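Local coordinates for muconate cycloisomerase (Azorhizobium caulinodans, PDB 3MY9), which belongs to the enolase superfamily, joining an N-terminal capping domain to a TIM-barrel-like C-terminal domain that carries bound magnesium ions, at residues Met154-Val158 with Glu187-Ile192; Ala268-Lys272 with Leu285-Ala289. All coordinates share one frame; numbering follows the deposited sequence.

Interaction 1 (Met154-Val158 with Glu187-Ile192)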
loop_
_atom_site.group_PDB
_atom_site.type_symbol
_atom_site.label_atom_id
_atom_site.label_comp_id
_atom_site.label_asym_id
_atom_site.label_seq_id
_atom_site.Cartn_x
_atom_site.Cartn_y
_atom_site.Cartn_z
ATOM N N MET A 154 -8.384 47.325 6.688
ATOM C CA MET A 154 -8.033 46.453 7.821
ATOM C C MET A 154 -7.832 47.276 9.091
ATOM O O MET A 154 -8.278 46.892 10.173
ATOM C CB MET A 154 -6.748 45.658 7.517
ATOM C CG MET A 154 -6.930 44.629 6.417
ATOM S SD MET A 154 -5.449 43.686 5.969
ATOM C CE MET A 154 -5.413 42.654 7.415
ATOM N N ARG A 155 -7.159 48.410 8.946
ATOM C CA ARG A 155 -6.886 49.306 10.082
ATOM C C ARG A 155 -8.154 49.744 10.809
ATOM O O ARG A 155 -8.147 49.903 12.026
ATOM C CB ARG A 155 -6.102 50.550 9.629
ATOM C CG ARG A 155 -4.805 50.781 10.400
ATOM C CD ARG A 155 -3.534 50.340 9.624
ATOM N NE ARG A 155 -3.054 51.398 8.724
ATOM C CZ ARG A 155 -1.783 51.623 8.364
ATOM N NH1 ARG A 155 -0.765 50.891 8.826
ATOM N NH2 ARG A 155 -1.525 52.630 7.533
ATOM N N ALA A 156 -9.232 49.955 10.057
ATOM C CA ALA A 156 -10.537 50.298 10.634
ATOM C C ALA A 156 -11.316 49.061 11.100
ATOM O O ALA A 156 -12.050 49.114 12.085
ATOM C CB ALA A 156 -11.365 51.074 9.625
ATOM N N MET A 157 -11.176 47.947 10.388
ATOM C CA MET A 157 -12.050 46.782 10.607
ATOM C C MET A 157 -11.659 45.900 11.800
ATOM O O MET A 157 -12.517 45.306 12.464
ATOM C CB MET A 157 -12.096 45.918 9.350
ATOM C CG MET A 157 -12.853 46.558 8.210
ATOM S SD MET A 157 -12.887 45.529 6.726
ATOM C CE MET A 157 -14.358 46.334 6.086
ATOM N N VAL A 158 -10.361 45.790 12.056
ATOM C CA VAL A 158 -9.902 44.990 13.179
ATOM C C VAL A 158 -10.389 45.569 14.529
ATOM O O VAL A 158 -10.945 44.828 15.343
ATOM C CB VAL A 158 -8.390 44.755 13.112
ATOM C CG1 VAL A 158 -7.884 44.099 14.382
ATOM C CG2 VAL A 158 -8.071 43.877 11.892
ATOM N N GLU A 187 1.979 44.349 11.705
ATOM C CA GLU A 187 1.042 45.197 12.436
ATOM C C GLU A 187 0.062 44.430 13.322
ATOM O O GLU A 187 -0.234 44.842 14.459
ATOM C CB GLU A 187 0.219 46.029 11.469
ATOM C CG GLU A 187 -0.771 46.964 12.210
ATOM C CD GLU A 187 -0.999 48.260 11.495
ATOM O OE1 GLU A 187 -1.750 49.126 12.038
ATOM O OE2 GLU A 187 -0.411 48.413 10.395
ATOM N N PHE A 188 -0.472 43.346 12.773
ATOM C CA PHE A 188 -1.602 42.659 13.368
ATOM C C PHE A 188 -1.239 41.382 14.112
ATOM O O PHE A 188 -1.989 40.946 14.971
ATOM C CB PHE A 188 -2.625 42.350 12.282
ATOM C CG PHE A 188 -3.224 43.584 11.638
ATOM C CD1 PHE A 188 -4.107 44.391 12.345
ATOM C CD2 PHE A 188 -2.940 43.909 10.316
ATOM C CE1 PHE A 188 -4.658 45.516 11.749
ATOM C CE2 PHE A 188 -3.506 45.006 9.714
ATOM C CZ PHE A 188 -4.349 45.824 10.422
ATOM N N GLY A 189 -0.108 40.762 13.761
ATOM C CA GLY A 189 0.291 39.508 14.382
ATOM C C GLY A 189 -0.836 38.504 14.292
ATOM O O GLY A 189 -1.383 38.300 13.213
ATOM N N GLU A 190 -1.201 37.904 15.426
ATOM C CA GLU A 190 -2.274 36.906 15.481
ATOM C C GLU A 190 -3.639 37.503 15.827
ATOM O O GLU A 190 -4.612 36.777 16.068
ATOM C CB GLU A 190 -1.940 35.801 16.493
ATOM C CG GLU A 190 -0.703 34.944 16.158
ATOM C CD GLU A 190 -0.068 34.326 17.415
ATOM O OE1 GLU A 190 -0.764 33.537 18.115
ATOM O OE2 GLU A 190 1.126 34.641 17.706
ATOM N N ARG A 191 -3.739 38.821 15.820
ATOM C CA ARG A 191 -5.020 39.448 16.019
ATOM C C ARG A 191 -5.945 39.265 14.811
ATOM O O ARG A 191 -7.134 39.559 14.900
ATOM C CB ARG A 191 -4.839 40.927 16.335
ATOM C CG ARG A 191 -4.046 41.177 17.628
ATOM C CD ARG A 191 -3.309 42.521 17.576
ATOM N NE ARG A 191 -4.179 43.571 17.047
ATOM C CZ ARG A 191 -3.780 44.614 16.322
ATOM N NH1 ARG A 191 -2.493 44.788 16.004
ATOM N NH2 ARG A 191 -4.687 45.503 15.909
ATOM N N ILE A 192 -5.393 38.827 13.682
ATOM C CA ILE A 192 -6.200 38.491 12.522
ATOM C C ILE A 192 -6.070 37.012 12.220
ATOM O O ILE A 192 -5.007 36.427 12.394
ATOM C CB ILE A 192 -5.842 39.323 11.252
ATOM C CG1 ILE A 192 -4.399 39.072 10.812
ATOM C CG2 ILE A 192 -6.102 40.821 11.491
ATOM C CD1 ILE A 192 -4.091 39.651 9.482
#

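Interaction 2 (Ala268-Lys272 with Leu285-Ala289)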
loop_
_atom_site.group_PDB
_atom_site.type_symbol
_atom_site.label_atom_id
_atom_site.label_comp_id
_atom_site.label_asym_id
_atom_site.label_seq_id
_atom_site.Cartn_x
_atom_site.Cartn_y
_atom_site.Cartn_z
ATOM N N ALA A 268 -9.166 20.450 5.461
ATOM C CA ALA A 268 -10.445 21.183 5.685
ATOM C C ALA A 268 -11.131 21.257 4.330
ATOM O O ALA A 268 -10.472 21.095 3.301
ATOM C CB ALA A 268 -10.205 22.614 6.233
ATOM N N ILE A 269 -12.452 21.422 4.329
ATOM C CA ILE A 269 -13.207 21.486 3.082
ATOM C C ILE A 269 -14.169 22.671 3.113
ATOM O O ILE A 269 -14.640 23.067 4.173
ATOM C CB ILE A 269 -13.991 20.200 2.820
ATOM C CG1 ILE A 269 -15.104 20.013 3.866
ATOM C CG2 ILE A 269 -13.063 18.962 2.765
ATOM C CD1 ILE A 269 -15.987 18.880 3.580
ATOM N N SER A 270 -14.456 23.258 1.961
ATOM C CA SER A 270 -15.543 24.241 1.890
ATOM C C SER A 270 -16.792 23.507 1.453
ATOM O O SER A 270 -16.751 22.746 0.508
ATOM C CB SER A 270 -15.226 25.346 0.901
ATOM O OG SER A 270 -14.904 24.746 -0.340
ATOM N N VAL A 271 -17.890 23.742 2.158
ATOM C CA VAL A 271 -19.157 23.081 1.897
ATOM C C VAL A 271 -20.014 24.004 1.030
ATOM O O VAL A 271 -20.276 25.153 1.394
ATOM C CB VAL A 271 -19.935 22.768 3.208
ATOM C CG1 VAL A 271 -19.034 22.163 4.247
ATOM C CG2 VAL A 271 -20.533 24.020 3.768
ATOM N N LYS A 272 -20.412 23.492 -0.129
ATOM C CA LYS A 272 -21.205 24.229 -1.109
ATOM C C LYS A 272 -22.604 23.659 -1.051
ATOM O O LYS A 272 -22.826 22.585 -1.586
ATOM C CB LYS A 272 -20.634 23.985 -2.516
ATOM C CG LYS A 272 -19.510 24.906 -2.970
ATOM C CD LYS A 272 -18.150 24.501 -2.428
ATOM C CE LYS A 272 -17.574 23.267 -3.157
ATOM N NZ LYS A 272 -16.318 22.885 -2.467
ATOM N N LEU A 285 -22.446 15.232 4.548
ATOM C CA LEU A 285 -21.077 15.520 4.183
ATOM C C LEU A 285 -20.279 15.856 5.448
ATOM O O LEU A 285 -19.210 15.283 5.704
ATOM C CB LEU A 285 -21.039 16.705 3.218
ATOM C CG LEU A 285 -19.695 17.124 2.629
ATOM C CD1 LEU A 285 -19.895 18.104 1.490
ATOM C CD2 LEU A 285 -18.876 17.788 3.687
ATOM N N MET A 286 -20.802 16.768 6.251
ATOM C CA MET A 286 -20.105 17.150 7.492
ATOM C C MET A 286 -20.022 16.028 8.575
ATOM O O MET A 286 -19.098 16.027 9.372
ATOM C CB MET A 286 -20.651 18.459 8.020
ATOM C CG MET A 286 -20.225 19.650 7.125
ATOM S SD MET A 286 -18.449 19.806 6.816
ATOM C CE MET A 286 -17.901 20.005 8.463
ATOM N N ALA A 287 -20.891 15.020 8.550
ATOM C CA ALA A 287 -20.713 13.883 9.470
ATOM C C ALA A 287 -19.440 13.103 9.129
ATOM O O ALA A 287 -18.729 12.646 10.021
ATOM C CB ALA A 287 -21.897 12.949 9.406
ATOM N N ILE A 288 -19.176 12.939 7.834
ATOM C CA ILE A 288 -17.970 12.306 7.381
ATOM C C ILE A 288 -16.743 13.137 7.800
ATOM O O ILE A 288 -15.780 12.590 8.332
ATOM C CB ILE A 288 -17.931 12.123 5.867
ATOM C CG1 ILE A 288 -19.045 11.193 5.406
ATOM C CG2 ILE A 288 -16.578 11.555 5.440
ATOM C CD1 ILE A 288 -19.337 11.309 3.957
ATOM N N ALA A 289 -16.812 14.442 7.550
ATOM C CA ALA A 289 -15.717 15.338 7.775
ATOM C C ALA A 289 -15.379 15.445 9.274
ATOM O O ALA A 289 -14.207 15.462 9.617
ATOM C CB ALA A 289 -16.012 16.738 7.155
#

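Interaction 1 (Met154-Val158 with Glu187-Ile192)
NH1 of R155 donates to OE2 of E187 at 3.0 Å, the one hydrogen bond between M154-V158 and E187-I192 and part of a salt bridge. The N-H...O angle is 152°, and the acceptor lies in the guanidinium plane, so the bond leaves from the edge of the guanidinium. E187 accepts on the syn lone pair of OE2; the two flat groups are turned 46° apart, and only OE2 is bonded to R155, so the pairing is single-pronged. R155 has a second acidic partner, E152, through NH2, and its guanidinium therefore bridges two carboxylates. CG of E187 also sits over the centre of one face of the F188 ring, 4.0 Å above its plane. F188, in the last turn of helix 174-188, packs against the C-terminal part of helix 147-157 and V158 just after it; these outer helices of the barrel-like domain are each followed by one of its parallel strands (164-168 and 193-197). Obliquely placed against F188 are CB of M154, 3.8 Å from CZ, and CG2 of V158, 3.8 Å from CE1. SD of M154 makes a Met-aromatic contact, 5.4 Å from the ring centroid and 51° off the normal. The M154 chain bends at its last torsion, which brings CE within 3.9 Å of CD1 of I192. CG2 of V158 also meets CG2 of I192, at 3.7 Å. Both M154 and V158, like I192, rest on F165.

Interaction 2 (Ala268-Lys272 with Leu285-Ala289)
I269 and L285 meet tip to tip, but CD1 of I269 and CD2 of L285 are modelled closer than two methyl carbons can sit, so this spacing is doubtful and carries no weight. The contact is a strand-to-helix layer of the TIM-barrel-like domain: strand 268-270 lies against helix 279-292, the segment axes 10.4 Å apart and 168° from parallel, hence nearly antiparallel. Side chains of A268-V271 alternate accordingly, with I269 and V271 turned to the helix and A268 and S270 turned from it. CD1 of I269 reaches CB of A289, at 4.2 Å, one helical turn on from L285. V271 is met chiefly by M286, whose chain bends at its second and third torsions; the two side chains cross at about a right angle. All five touching residues are buried, no hydrogen bond spans the two segments, and L257 of helix 254-263 packs on both I269 and L285. Away from the helix the strand carries A268 and S270, and near S270 lies a polar cluster. There NZ of K272 donates to O of S270 at 3.0 Å, from 38° above the carbonyl plane, and it is also salt-bridged to D248, which with E223 forms one of the magnesium sites. Back at the helix, the sulfur of M286 approaches segment 268-272 most closely at V271, with SD 3.5 Å from CG1.

Overall arrangement
Both contacts belong to the C-terminal barrel-like domain, with centres 29 Å apart and nearest atoms about 16 Å apart, so they do not touch. Interaction 1 lies farther out, 25 Å from the chain centre against 12 Å, and joins the end regions of two helices; interaction 2 joins a strand to the helix outside it. The chemistry follows this placement. Of seven touching residues in interaction 1, three are buried and two exposed, and a salt bridge at the surface accompanies an aromatic and aliphatic cluster. Interaction 2 is entirely buried and wholly apolar between its segments, K272 being turned instead to D248 of a magnesium site.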